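PDB 2I5G: amidohydrolase from Pseudomonas aeruginosa, which probably acts as a metal-dependent dipeptidase of the membrane dipeptidase (peptidase M19) family, built on a TIM-barrel scaffold. Local coordinates for residues D14-A19 against N38-V43; Q93-F98 against G114-C119; G129-D134 against H189-S194; D156-G161 against Y178-P183; V208-F213 against D242-G247. The protein carries 2 engineered substitutions. All blocks are in the same frame, centred on the assembly; numbering follows the deposited sequence.

How the contacts relate
Contacts 1, 2, 4 and 5 gather round the strands of the barrel, with centres 9 to 19 Å apart, while contact 3 lies on the surface, about 9 Å from contact 4 centre to centre, and meets it through Arg191 and His180. Contacts 1 and 2 share the sheet that includes strands 13-17, 36-40, 86-92 and 113-117; contacts 4 and 5 meet where strands 177-181 and 207-210 are neighbours. Gly15 joins contact 1 to Ile246 of contact 5. Contacts 1 and 2 come first along the chain, contact 4 is nested inside the loop closed by contact 3, and contact 5 follows. Gln117 bonds to His159, and contacts 2 and 4 converge on the His159-His180 cluster.

Contact 1: residues D14-A19 against N38-V43; sequences DGLIIA and NCTVSV
In the beta-alpha-beta unit made by strand 13-17, helix 23-31 and strand 36-40, Ile17 and Cys39 form a parallel bridge with their CA atoms 5.1 Å apart. Ile17 supplies both of the bonds that define it: its N donates to Asn38 O at 3.1 Å, and its O accepts from Thr40 N at 3.2 Å. One step earlier Asn38 N donates to Asp14 O, 3.0 Å away, in an almost straight bond (172°). The side chains of Ile17 and Cys39 leave on the same face of the sheet, and Cys39 packs there against Ile88 of strand 86-92, the next strand of the barrel.

The chain turns a corner at Gly15, and Asp14 holds that corner in an Asx turn: OD2 accepts from Leu16 N at 3.0 Å, from above the carboxylate plane, while OD1 is bonded to Thr248. Asn38 reaches across to the corner. With CG anti to the backbone N (chi1 169°), its amide lies by the Gly15 carbonyl, ND2 being 3.0 Å from Gly15 O. Leu16 runs beside Asn38 in the same direction, CD1 being 4.1 Å from ND2, and the same methyl approaches Thr40 OG1 to 3.7 Å. Ile18 lies side by side with Thr40, its CG2 methyl turned to Thr40 CB and OG1; that hydroxyl is hydrogen-bonded to Gln93.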
# COMPACT_ATOMS: atom_id res chain seq x y z
N ASP A 14 -4.34 1.81 -29.99
CA ASP A 14 -3.15 1.32 -29.31
C ASP A 14 -3.41 1.22 -27.82
O ASP A 14 -3.73 2.22 -27.17
CB ASP A 14 -1.95 2.23 -29.57
CG ASP A 14 -0.66 1.67 -29.01
OD1 ASP A 14 0.42 2.20 -29.37
OD2 ASP A 14 -0.71 0.70 -28.22
N GLY A 15 -3.27 0.02 -27.29
CA GLY A 15 -3.52 -0.23 -25.88
C GLY A 15 -2.63 0.49 -24.88
O GLY A 15 -3.00 0.61 -23.71
N LEU A 16 -1.46 0.95 -25.30
CA LEU A 16 -0.58 1.65 -24.38
C LEU A 16 0.50 2.52 -25.00
O LEU A 16 1.29 2.07 -25.84
CB LEU A 16 0.10 0.67 -23.43
CG LEU A 16 0.63 1.45 -22.23
CD1 LEU A 16 -0.42 1.40 -21.12
CD2 LEU A 16 1.93 0.86 -21.74
N ILE A 17 0.54 3.77 -24.55
CA ILE A 17 1.52 4.73 -25.02
C ILE A 17 1.93 5.66 -23.87
O ILE A 17 1.07 6.23 -23.20
CB ILE A 17 0.95 5.55 -26.20
CG1 ILE A 17 0.86 4.67 -27.44
CG2 ILE A 17 1.84 6.76 -26.48
CD1 ILE A 17 0.36 5.40 -28.69
N ILE A 18 3.24 5.76 -23.63
CA ILE A 18 3.82 6.63 -22.60
C ILE A 18 4.92 7.41 -23.30
O ILE A 18 6.11 7.19 -23.05
CB ILE A 18 4.48 5.87 -21.43
CG1 ILE A 18 5.11 4.56 -21.93
CG2 ILE A 18 3.50 5.65 -20.33
CD1 ILE A 18 4.12 3.48 -22.30
N ALA A 19 4.52 8.31 -24.19
CA ALA A 19 5.46 9.13 -24.93
C ALA A 19 5.52 10.52 -24.32
O ALA A 19 4.60 10.92 -23.60
CB ALA A 19 5.02 9.23 -26.38
N ASN A 38 -4.63 4.56 -25.54
CA ASN A 38 -4.65 4.57 -24.08
C ASN A 38 -3.37 5.28 -23.65
O ASN A 38 -2.29 4.69 -23.68
CB ASN A 38 -4.64 3.14 -23.52
CG ASN A 38 -4.39 3.09 -22.01
OD1 ASN A 38 -4.10 4.10 -21.38
ND2 ASN A 38 -4.49 1.89 -21.43
N CYS A 39 -3.48 6.54 -23.26
CA CYS A 39 -2.31 7.29 -22.83
C CYS A 39 -2.17 7.33 -21.32
O CYS A 39 -3.10 7.71 -20.61
CB CYS A 39 -2.33 8.70 -23.40
SG CYS A 39 -2.21 8.72 -25.20
N THR A 40 -1.00 6.93 -20.85
CA THR A 40 -0.70 6.90 -19.43
C THR A 40 -0.44 8.30 -18.86
O THR A 40 0.36 9.06 -19.40
CB THR A 40 0.53 6.03 -19.17
OG1 THR A 40 0.29 4.72 -19.69
CG2 THR A 40 0.81 5.93 -17.68
N VAL A 41 -1.13 8.61 -17.77
CA VAL A 41 -0.98 9.90 -17.10
C VAL A 41 -0.61 9.66 -15.63
O VAL A 41 -0.71 10.57 -14.79
CB VAL A 41 -2.30 10.72 -17.17
CG1 VAL A 41 -2.77 10.84 -18.61
CG2 VAL A 41 -3.36 10.07 -16.33
N SER A 42 -0.15 8.45 -15.31
CA SER A 42 0.21 8.11 -13.94
C SER A 42 0.82 6.72 -13.83
O SER A 42 0.36 5.77 -14.47
CB SER A 42 -1.05 8.19 -13.05
OG SER A 42 -0.82 7.71 -11.74
N VAL A 43 1.87 6.61 -13.01
CA VAL A 43 2.53 5.32 -12.78
C VAL A 43 2.94 5.15 -11.31
O VAL A 43 2.62 4.14 -10.69
CB VAL A 43 3.76 5.12 -13.74
CG1 VAL A 43 4.38 6.42 -14.06
CG2 VAL A 43 4.78 4.17 -13.13

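Contact 2: residues Q93-F98 against G114-C119; sequences QNAHAF and GIVQMC
Gln117 lays its side chain against Gln93; with CG anti to the backbone N (chi1 -168°), it crosses Gln93 obliquely. CB abuts the carbonyl carbon of Gln93, 3.3 Å from Gln93 C. CG and CD then pass its oxygen, CD at 3.6 Å from Gln93 O. At the tip NE2 donates to Gln93 O, a bond modelled at 2.5 Å, a length too short to be trusted at this resolution. The acceptor lies close to the amide plane of Gln117 (12° out of it). A second, weak bond runs from NE2 to Gln93 OE1 at 3.3 Å, the two amide planes being turned 52° apart. The other tip atom, OE1, accepts from His159 N.

Both segments lie at the C-terminal ends of neighbouring parallel strands of the TIM barrel, 86-92 and 113-117. Further along, Ala95 N makes a weak bond to Met118 O, 3.4 Å away. Val116 and Phe98 meet tip to tip, CG1 lying 3.9 Å from CE2, among side chains of helices 103-110 and 139-151.

The Gln117 amide is buried, and an acceptor near NE2 with a donor at OE1 is consistent with its modelled orientation; these bonds would link the loop after strand 86-92 to the end of strand 113-117.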
# COMPACT_ATOMS: atom_id res chain seq x y z
N GLN A 93 -1.34 3.46 -14.88
CA GLN A 93 -0.66 2.18 -14.86
C GLN A 93 -0.48 1.76 -13.40
O GLN A 93 0.34 0.90 -13.08
CB GLN A 93 0.68 2.27 -15.59
CG GLN A 93 0.53 2.22 -17.10
CD GLN A 93 1.73 1.60 -17.79
OE1 GLN A 93 2.11 0.45 -17.49
NE2 GLN A 93 2.32 2.34 -18.72
N ASN A 94 -1.25 2.38 -12.52
CA ASN A 94 -1.19 2.08 -11.10
C ASN A 94 -2.47 2.53 -10.42
O ASN A 94 -2.99 3.61 -10.71
CB ASN A 94 0.00 2.79 -10.46
CG ASN A 94 0.43 2.16 -9.15
OD1 ASN A 94 -0.37 1.53 -8.46
ND2 ASN A 94 1.69 2.34 -8.79
N ALA A 95 -2.99 1.71 -9.51
CA ALA A 95 -4.20 2.06 -8.77
C ALA A 95 -3.84 2.97 -7.60
O ALA A 95 -4.72 3.48 -6.91
CB ALA A 95 -4.86 0.80 -8.26
N HIS A 96 -2.54 3.18 -7.40
CA HIS A 96 -2.05 4.01 -6.30
C HIS A 96 -2.62 5.42 -6.30
O HIS A 96 -2.72 6.06 -5.24
CB HIS A 96 -0.53 4.06 -6.32
CG HIS A 96 0.06 4.76 -5.14
ND1 HIS A 96 -0.17 4.34 -3.84
CD2 HIS A 96 0.85 5.86 -5.05
CE1 HIS A 96 0.44 5.16 -3.00
NE2 HIS A 96 1.07 6.09 -3.71
N ALA A 97 -3.01 5.91 -7.48
CA ALA A 97 -3.58 7.25 -7.61
C ALA A 97 -4.87 7.37 -6.79
O ALA A 97 -5.25 8.48 -6.39
CB ALA A 97 -3.87 7.54 -9.06
N PHE A 98 -5.54 6.24 -6.55
CA PHE A 98 -6.76 6.23 -5.75
C PHE A 98 -6.41 6.35 -4.27
O PHE A 98 -7.28 6.57 -3.43
CB PHE A 98 -7.54 4.92 -5.92
CG PHE A 98 -7.98 4.63 -7.32
CD1 PHE A 98 -8.54 5.62 -8.11
CD2 PHE A 98 -7.89 3.33 -7.82
CE1 PHE A 98 -9.01 5.32 -9.39
CE2 PHE A 98 -8.36 3.02 -9.09
CZ PHE A 98 -8.92 4.01 -9.87
N GLY A 114 -10.32 6.08 -18.21
CA GLY A 114 -11.10 4.91 -18.57
C GLY A 114 -10.45 3.55 -18.39
O GLY A 114 -11.11 2.53 -18.52
N ILE A 115 -9.16 3.54 -18.10
CA ILE A 115 -8.45 2.28 -17.89
C ILE A 115 -7.46 2.44 -16.74
O ILE A 115 -6.72 3.42 -16.68
CB ILE A 115 -7.69 1.85 -19.17
CG1 ILE A 115 -8.66 1.77 -20.35
CG2 ILE A 115 -7.04 0.48 -18.96
CD1 ILE A 115 -8.05 1.26 -21.65
N VAL A 116 -7.46 1.48 -15.83
CA VAL A 116 -6.55 1.56 -14.70
C VAL A 116 -5.89 0.23 -14.41
O VAL A 116 -6.56 -0.78 -14.25
CB VAL A 116 -7.29 2.03 -13.43
CG1 VAL A 116 -6.34 2.05 -12.25
CG2 VAL A 116 -7.87 3.41 -13.66
N GLN A 117 -4.56 0.24 -14.35
CA GLN A 117 -3.81 -0.96 -14.04
C GLN A 117 -3.89 -1.10 -12.52
O GLN A 117 -3.79 -0.11 -11.80
CB GLN A 117 -2.35 -0.80 -14.48
CG GLN A 117 -1.56 -2.08 -14.46
CD GLN A 117 -0.21 -1.96 -15.14
OE1 GLN A 117 0.20 -2.85 -15.88
NE2 GLN A 117 0.50 -0.87 -14.87
N MSE A 118 -4.09 -2.33 -12.05
CA MSE A 118 -4.22 -2.57 -10.62
C MSE A 118 -2.96 -2.26 -9.81
O MSE A 118 -3.03 -1.62 -8.77
CB MSE A 118 -4.62 -4.03 -10.37
CG MSE A 118 -5.96 -4.18 -9.67
SE MSE A 118 -7.32 -3.07 -10.47
CE MSE A 118 -7.14 -3.72 -12.27
N CYS A 119 -1.81 -2.69 -10.30
CA CYS A 119 -0.57 -2.46 -9.60
C CYS A 119 0.54 -2.16 -10.58
O CYS A 119 0.35 -2.29 -11.79
CB CYS A 119 -0.19 -3.69 -8.78
SG CYS A 119 -1.52 -4.33 -7.72

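Contact 3: residues G129-D134 against H189-S194; sequences GCYERD and HPRNKS
Cys130 and Tyr131 meet the His189-Arg191 bend through the Cys130 sulphur and the Tyr131 hydroxyl, and the closer packing is at these two tips. Cys130 SG sits 3.5 Å from Arg191 CG, resting on the aliphatic part of the arginine. Tyr131 OH comes to the edge of the His189 imidazole, near its plane, 3.3 Å from CE1. The ring is held at the neighbouring atom: Arg191 N donates to His189 ND1 at 2.8 Å, only 7° out of the ring plane. Pro190 CD covers one face of the same ring, within a type I turn from His189 to Asn192.

Pro190 forms the looser part. It is exposed to solvent, and its CB approaches the Tyr131 ring obliquely, 4.4 Å from Tyr131 CE2, and stands 3.9 Å from Cys130 O. Beyond CG the Arg191 chain bends (chi3 75°) and leaves the cysteine; its guanidinium bonds to His180 O through NH2 and weakly to Ser158 O through NH1.

The 129-134 segment follows strand 113-117 and leads to helix 139-151, and there Arg133 forms a salt bridge with Glu167 of the second subunit. The 189-194 segment follows strand 177-181, and Ser194 is the N-cap of helix 195-203. The contact joins two loops that follow barrel strands, at the C-terminal side, one of them at the subunit interface.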
# COMPACT_ATOMS: atom_id res chain seq x y z
N GLY A 129 2.66 -6.17 -7.58
CA GLY A 129 3.18 -6.25 -8.93
C GLY A 129 3.88 -7.53 -9.34
O GLY A 129 3.93 -8.50 -8.58
N CYS A 130 4.45 -7.52 -10.54
CA CYS A 130 5.11 -8.71 -11.07
C CYS A 130 6.61 -8.86 -10.81
O CYS A 130 7.22 -9.82 -11.28
CB CYS A 130 4.86 -8.80 -12.58
SG CYS A 130 5.51 -7.41 -13.54
N TYR A 131 7.21 -7.96 -10.05
CA TYR A 131 8.64 -8.09 -9.77
C TYR A 131 8.95 -8.44 -8.32
O TYR A 131 10.08 -8.27 -7.88
CB TYR A 131 9.38 -6.80 -10.11
CG TYR A 131 9.49 -6.51 -11.59
CD1 TYR A 131 8.45 -5.89 -12.27
CD2 TYR A 131 10.64 -6.84 -12.30
CE1 TYR A 131 8.56 -5.59 -13.63
CE2 TYR A 131 10.76 -6.54 -13.66
CZ TYR A 131 9.71 -5.92 -14.32
OH TYR A 131 9.81 -5.63 -15.66
N GLU A 132 7.96 -8.95 -7.60
CA GLU A 132 8.16 -9.28 -6.19
C GLU A 132 7.17 -10.36 -5.75
O GLU A 132 6.18 -10.62 -6.43
CB GLU A 132 7.93 -8.01 -5.37
CG GLU A 132 8.10 -8.13 -3.88
CD GLU A 132 7.85 -6.81 -3.16
OE1 GLU A 132 8.32 -6.65 -2.02
OE2 GLU A 132 7.18 -5.92 -3.74
N ARG A 133 7.47 -11.01 -4.63
CA ARG A 133 6.60 -12.04 -4.07
C ARG A 133 5.18 -11.47 -4.12
O ARG A 133 4.91 -10.40 -3.58
CB ARG A 133 7.01 -12.31 -2.62
CG ARG A 133 6.24 -13.41 -1.92
CD ARG A 133 6.16 -13.14 -0.42
NE ARG A 133 7.48 -12.99 0.20
CZ ARG A 133 7.69 -12.39 1.37
NH1 ARG A 133 6.69 -11.87 2.06
NH2 ARG A 133 8.92 -12.30 1.85
N ASP A 134 4.27 -12.18 -4.78
CA ASP A 134 2.89 -11.73 -4.94
C ASP A 134 1.97 -12.23 -3.84
O ASP A 134 1.72 -13.42 -3.72
CB ASP A 134 2.39 -12.18 -6.33
CG ASP A 134 1.00 -11.68 -6.66
OD1 ASP A 134 0.66 -11.64 -7.87
OD2 ASP A 134 0.23 -11.33 -5.74
N HIS A 189 11.29 -13.72 -19.05
CA HIS A 189 11.02 -12.46 -18.35
C HIS A 189 9.81 -12.36 -17.40
O HIS A 189 8.70 -12.77 -17.73
CB HIS A 189 10.95 -11.31 -19.36
CG HIS A 189 11.12 -9.96 -18.73
ND1 HIS A 189 10.16 -9.38 -17.93
CD2 HIS A 189 12.17 -9.10 -18.74
CE1 HIS A 189 10.60 -8.22 -17.47
NE2 HIS A 189 11.82 -8.03 -17.95
N PRO A 190 10.01 -11.76 -16.22
CA PRO A 190 8.98 -11.57 -15.20
C PRO A 190 7.68 -10.88 -15.66
O PRO A 190 6.63 -11.07 -15.04
CB PRO A 190 9.70 -10.76 -14.13
CG PRO A 190 11.10 -11.27 -14.22
CD PRO A 190 11.32 -11.32 -15.71
N ARG A 191 7.74 -10.09 -16.72
CA ARG A 191 6.52 -9.41 -17.16
C ARG A 191 5.74 -10.12 -18.26
O ARG A 191 4.64 -9.70 -18.61
CB ARG A 191 6.82 -7.96 -17.57
CG ARG A 191 5.79 -7.02 -16.99
CD ARG A 191 6.09 -5.55 -17.21
NE ARG A 191 5.83 -5.12 -18.58
CZ ARG A 191 4.74 -5.42 -19.28
NH1 ARG A 191 3.79 -6.18 -18.75
NH2 ARG A 191 4.60 -4.95 -20.51
N ASN A 192 6.31 -11.18 -18.82
CA ASN A 192 5.62 -11.94 -19.85
C ASN A 192 4.61 -12.89 -19.22
O ASN A 192 4.74 -13.25 -18.05
CB ASN A 192 6.62 -12.73 -20.70
CG ASN A 192 7.37 -11.86 -21.66
OD1 ASN A 192 6.94 -10.75 -21.97
ND2 ASN A 192 8.49 -12.35 -22.16
N LYS A 193 3.61 -13.30 -19.99
CA LYS A 193 2.59 -14.20 -19.48
C LYS A 193 2.68 -15.62 -20.05
O LYS A 193 2.98 -15.81 -21.23
CB LYS A 193 1.20 -13.62 -19.76
CG LYS A 193 1.05 -12.15 -19.40
CD LYS A 193 1.28 -11.88 -17.92
CE LYS A 193 1.01 -10.42 -17.57
NZ LYS A 193 1.43 -10.07 -16.18
N SER A 194 2.40 -16.61 -19.21
CA SER A 194 2.44 -18.02 -19.59
C SER A 194 1.24 -18.37 -20.46
O SER A 194 0.25 -17.64 -20.48
CB SER A 194 2.39 -18.90 -18.34
OG SER A 194 1.12 -18.83 -17.74

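Contact 4: residues D156-G161 against Y178-P183; sequences DLSHVG and YSHCLP
Ser158 CB lies over one face of the His180 imidazole, 3.8 Å from its centroid and offset toward the rim. The serine hydroxyl turns to the backbone instead, OG accepting from His180 N at 2.8 Å in a nearly straight bond (168°). His180 CG stands between its own backbone N and carbonyl carbon (chi1 60°), and from there the ring extends to His159. The two histidines meet rim to rim, planes 56° apart, their NE2 atoms hydrogen-bonded at 2.8 Å with either as possible donor.

The other ring nitrogen, ND1, hydrogen-bonds to Ser179 OG at 2.7 Å, again with either as possible donor. That hydroxyl also lies 3.0 Å from Asp156 OD1 and OD2, in weak bonds; which of the three receives its one proton is not settled. More firmly, Ser179 N donates to Asp156 OD1 at 2.8 Å, nearly along its C-O bond. Leu157 CB packs beside Tyr178 CE1, at 3.4 Å.

His159, after strand 154-156, and His180, at the corner in strand 177-181, lie at the C-terminal rim of the barrel, where TIM-barrel hydrolases carry their active sites; as in M19 dipeptidases, whose metals are bound by histidines there, this cluster probably lines that site.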
# COMPACT_ATOMS: atom_id res chain seq x y z
N ASP A 156 -6.77 -3.30 -15.66
CA ASP A 156 -5.61 -3.68 -16.45
C ASP A 156 -4.66 -4.46 -15.53
O ASP A 156 -4.53 -4.13 -14.34
CB ASP A 156 -4.93 -2.42 -17.01
CG ASP A 156 -3.74 -2.74 -17.90
OD1 ASP A 156 -3.83 -3.70 -18.70
OD2 ASP A 156 -2.72 -2.03 -17.80
N LEU A 157 -4.00 -5.48 -16.09
CA LEU A 157 -3.11 -6.32 -15.30
C LEU A 157 -1.75 -6.61 -15.90
O LEU A 157 -1.05 -7.52 -15.44
CB LEU A 157 -3.80 -7.64 -15.00
CG LEU A 157 -5.17 -7.58 -14.32
CD1 LEU A 157 -5.85 -8.92 -14.47
CD2 LEU A 157 -5.03 -7.18 -12.86
N SER A 158 -1.35 -5.86 -16.92
CA SER A 158 -0.05 -6.09 -17.56
C SER A 158 1.13 -6.18 -16.58
O SER A 158 1.97 -7.07 -16.69
CB SER A 158 0.24 -5.01 -18.60
OG SER A 158 -0.65 -5.10 -19.70
N HIS A 159 1.18 -5.25 -15.63
CA HIS A 159 2.28 -5.20 -14.65
C HIS A 159 1.95 -5.86 -13.31
O HIS A 159 2.76 -5.84 -12.38
CB HIS A 159 2.70 -3.74 -14.44
CG HIS A 159 3.30 -3.09 -15.65
ND1 HIS A 159 4.65 -3.09 -15.91
CD2 HIS A 159 2.72 -2.42 -16.68
CE1 HIS A 159 4.88 -2.45 -17.04
NE2 HIS A 159 3.73 -2.03 -17.53
N VAL A 160 0.76 -6.45 -13.19
CA VAL A 160 0.36 -7.11 -11.95
C VAL A 160 0.87 -8.56 -11.91
O VAL A 160 0.94 -9.23 -12.93
CB VAL A 160 -1.18 -7.09 -11.77
CG1 VAL A 160 -1.55 -7.73 -10.43
CG2 VAL A 160 -1.70 -5.67 -11.83
N GLY A 161 1.22 -9.02 -10.71
CA GLY A 161 1.72 -10.37 -10.54
C GLY A 161 0.63 -11.39 -10.83
O GLY A 161 -0.54 -11.03 -10.97
N TYR A 178 -4.81 -7.22 -20.34
CA TYR A 178 -3.36 -7.13 -20.22
C TYR A 178 -3.09 -6.20 -21.39
O TYR A 178 -2.66 -6.64 -22.46
CB TYR A 178 -2.67 -8.46 -20.47
CG TYR A 178 -2.76 -9.49 -19.36
CD1 TYR A 178 -2.58 -9.12 -18.03
CD2 TYR A 178 -3.00 -10.83 -19.65
CE1 TYR A 178 -2.63 -10.07 -17.00
CE2 TYR A 178 -3.05 -11.79 -18.64
CZ TYR A 178 -2.86 -11.40 -17.32
OH TYR A 178 -2.91 -12.35 -16.32
N SER A 179 -3.37 -4.91 -21.20
CA SER A 179 -3.20 -3.89 -22.24
C SER A 179 -1.91 -4.03 -23.03
O SER A 179 -1.90 -3.78 -24.24
CB SER A 179 -3.26 -2.49 -21.62
OG SER A 179 -2.19 -2.27 -20.72
N HIS A 180 -0.83 -4.43 -22.37
CA HIS A 180 0.45 -4.58 -23.06
C HIS A 180 1.36 -5.64 -22.44
O HIS A 180 1.95 -5.42 -21.38
CB HIS A 180 1.18 -3.23 -23.12
CG HIS A 180 1.48 -2.62 -21.78
ND1 HIS A 180 0.51 -2.19 -20.91
CD2 HIS A 180 2.67 -2.36 -21.17
CE1 HIS A 180 1.07 -1.69 -19.83
NE2 HIS A 180 2.38 -1.78 -19.96
N CYS A 181 1.49 -6.78 -23.10
CA CYS A 181 2.35 -7.85 -22.60
C CYS A 181 2.81 -8.78 -23.72
O CYS A 181 2.37 -8.66 -24.86
CB CYS A 181 1.61 -8.66 -21.55
SG CYS A 181 0.24 -9.57 -22.26
N LEU A 182 3.69 -9.70 -23.37
CA LEU A 182 4.21 -10.65 -24.33
C LEU A 182 4.22 -12.05 -23.74
O LEU A 182 4.28 -12.22 -22.53
CB LEU A 182 5.62 -10.24 -24.75
CG LEU A 182 5.65 -9.07 -25.73
CD1 LEU A 182 7.10 -8.63 -25.98
CD2 LEU A 182 4.99 -9.50 -27.03
N PRO A 183 4.18 -13.08 -24.60
CA PRO A 183 4.18 -14.48 -24.18
C PRO A 183 5.51 -14.95 -23.61
O PRO A 183 6.56 -14.77 -24.22
CB PRO A 183 3.81 -15.21 -25.46
CG PRO A 183 4.54 -14.41 -26.48
CD PRO A 183 4.22 -12.99 -26.08

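Contact 5: residues V208-F213 against D242-G247; sequences VGVTMF and DAIGIG
Val210 and Ile244 meet at a slant on one face of a short parallel pairing, Val210 CG2 lying 4.1 Å from Ile244 CG1. Ile244 places CG1 anti to its backbone N (chi1 -171°), and CD1 beyond it also stays close to the same valine methyl. Val208 and Ile246 send their side chains to this face too, so the contact has a valine and isoleucine side. At Gly209 and Gly245, which face each other with CA atoms 4.4 Å apart, the other face carries no side chain from either strand.

The backbones that set these directions are sharply twisted, the segment axes running 42° apart. Bonds pass from one strand to the other in turn. Val208 N donates to Ala243 O at 2.8 Å, and Val208 O accepts from Gly245 N. Val210 N donates to Gly245 O, also at 2.8 Å, and Val210 O receives Gly247 N at 3.0 Å. Gly245 thus bonds through N and O to the two residues flanking its partner Gly209, as in a parallel bridge.

Past the strands, Thr211 CB and OG1 lie by the Gly247 carbonyl, with OG1 3.0 Å from Gly247 O, while the hydroxyl is bonded to Thr248 O. Selenomethionine Met212 touches Tyr228 of helix 225-239 and Thr248.

Strands 207-210 and 244-246 with helix 225-239 make a beta-alpha-beta unit. Ile244 touches Met236 of that helix, and Ile246 touches Tyr228 and Ile232, so the two isoleucines pack against the helix. Strand 177-181 pairs with the far edge of 207-210, and Ile246 joins Gly15 on the barrel's first strand.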
# COMPACT_ATOMS: atom_id res chain seq x y z
N VAL A 208 -6.51 -9.20 -24.51
CA VAL A 208 -5.05 -9.15 -24.44
C VAL A 208 -4.41 -8.31 -25.54
O VAL A 208 -4.53 -8.62 -26.72
CB VAL A 208 -4.42 -10.55 -24.55
CG1 VAL A 208 -2.89 -10.43 -24.62
CG2 VAL A 208 -4.86 -11.41 -23.37
N GLY A 209 -3.74 -7.23 -25.13
CA GLY A 209 -3.06 -6.38 -26.09
C GLY A 209 -1.59 -6.78 -26.11
O GLY A 209 -0.91 -6.71 -25.08
N VAL A 210 -1.10 -7.21 -27.27
CA VAL A 210 0.29 -7.63 -27.39
C VAL A 210 1.20 -6.42 -27.56
O VAL A 210 0.90 -5.53 -28.36
CB VAL A 210 0.49 -8.58 -28.59
CG1 VAL A 210 1.89 -9.13 -28.59
CG2 VAL A 210 -0.52 -9.71 -28.53
N THR A 211 2.30 -6.40 -26.82
CA THR A 211 3.25 -5.30 -26.86
C THR A 211 4.50 -5.66 -27.67
O THR A 211 4.66 -6.79 -28.12
CB THR A 211 3.69 -4.89 -25.44
OG1 THR A 211 4.44 -3.68 -25.50
CG2 THR A 211 4.56 -5.99 -24.81
N MSE A 212 5.38 -4.68 -27.84
CA MSE A 212 6.61 -4.87 -28.61
C MSE A 212 7.87 -4.37 -27.90
O MSE A 212 8.89 -4.11 -28.54
CB MSE A 212 6.49 -4.15 -29.95
CG MSE A 212 6.16 -2.68 -29.81
SE MSE A 212 6.28 -1.70 -31.47
CE MSE A 212 4.43 -1.76 -31.99
N PHE A 213 7.81 -4.24 -26.58
CA PHE A 213 8.97 -3.76 -25.83
C PHE A 213 10.18 -4.68 -25.98
O PHE A 213 10.15 -5.84 -25.56
CB PHE A 213 8.62 -3.61 -24.36
CG PHE A 213 9.46 -2.60 -23.65
CD1 PHE A 213 9.42 -1.27 -24.03
CD2 PHE A 213 10.31 -2.98 -22.62
CE1 PHE A 213 10.21 -0.32 -23.39
CE2 PHE A 213 11.11 -2.05 -21.97
CZ PHE A 213 11.06 -0.71 -22.36
N ASP A 242 -11.00 -12.85 -31.16
CA ASP A 242 -11.89 -11.85 -30.57
C ASP A 242 -11.36 -11.21 -29.29
O ASP A 242 -11.92 -10.21 -28.83
CB ASP A 242 -13.26 -12.47 -30.33
CG ASP A 242 -14.07 -12.63 -31.61
OD1 ASP A 242 -15.12 -13.31 -31.56
OD2 ASP A 242 -13.66 -12.07 -32.65
N ALA A 243 -10.28 -11.75 -28.74
CA ALA A 243 -9.72 -11.21 -27.50
C ALA A 243 -8.27 -10.71 -27.63
O ALA A 243 -7.54 -10.67 -26.63
CB ALA A 243 -9.81 -12.26 -26.41
N ILE A 244 -7.87 -10.32 -28.83
CA ILE A 244 -6.50 -9.86 -29.05
C ILE A 244 -6.46 -8.47 -29.69
O ILE A 244 -7.30 -8.12 -30.51
CB ILE A 244 -5.73 -10.85 -29.95
CG1 ILE A 244 -4.26 -10.47 -30.00
CG2 ILE A 244 -6.32 -10.85 -31.36
CD1 ILE A 244 -3.44 -11.39 -30.87
N GLY A 245 -5.46 -7.68 -29.30
CA GLY A 245 -5.31 -6.34 -29.83
C GLY A 245 -3.89 -5.83 -29.71
O GLY A 245 -2.98 -6.57 -29.31
N ILE A 246 -3.68 -4.56 -30.03
CA ILE A 246 -2.36 -3.95 -29.96
C ILE A 246 -2.15 -3.07 -28.74
O ILE A 246 -3.05 -2.35 -28.32
CB ILE A 246 -2.09 -3.11 -31.23
CG1 ILE A 246 -1.96 -4.04 -32.43
CG2 ILE A 246 -0.81 -2.29 -31.07
CD1 ILE A 246 -0.88 -5.11 -32.27
N GLY A 247 -0.94 -3.15 -28.18
CA GLY A 247 -0.54 -2.35 -27.03
C GLY A 247 0.97 -2.13 -27.15
O GLY A 247 1.76 -2.64 -26.36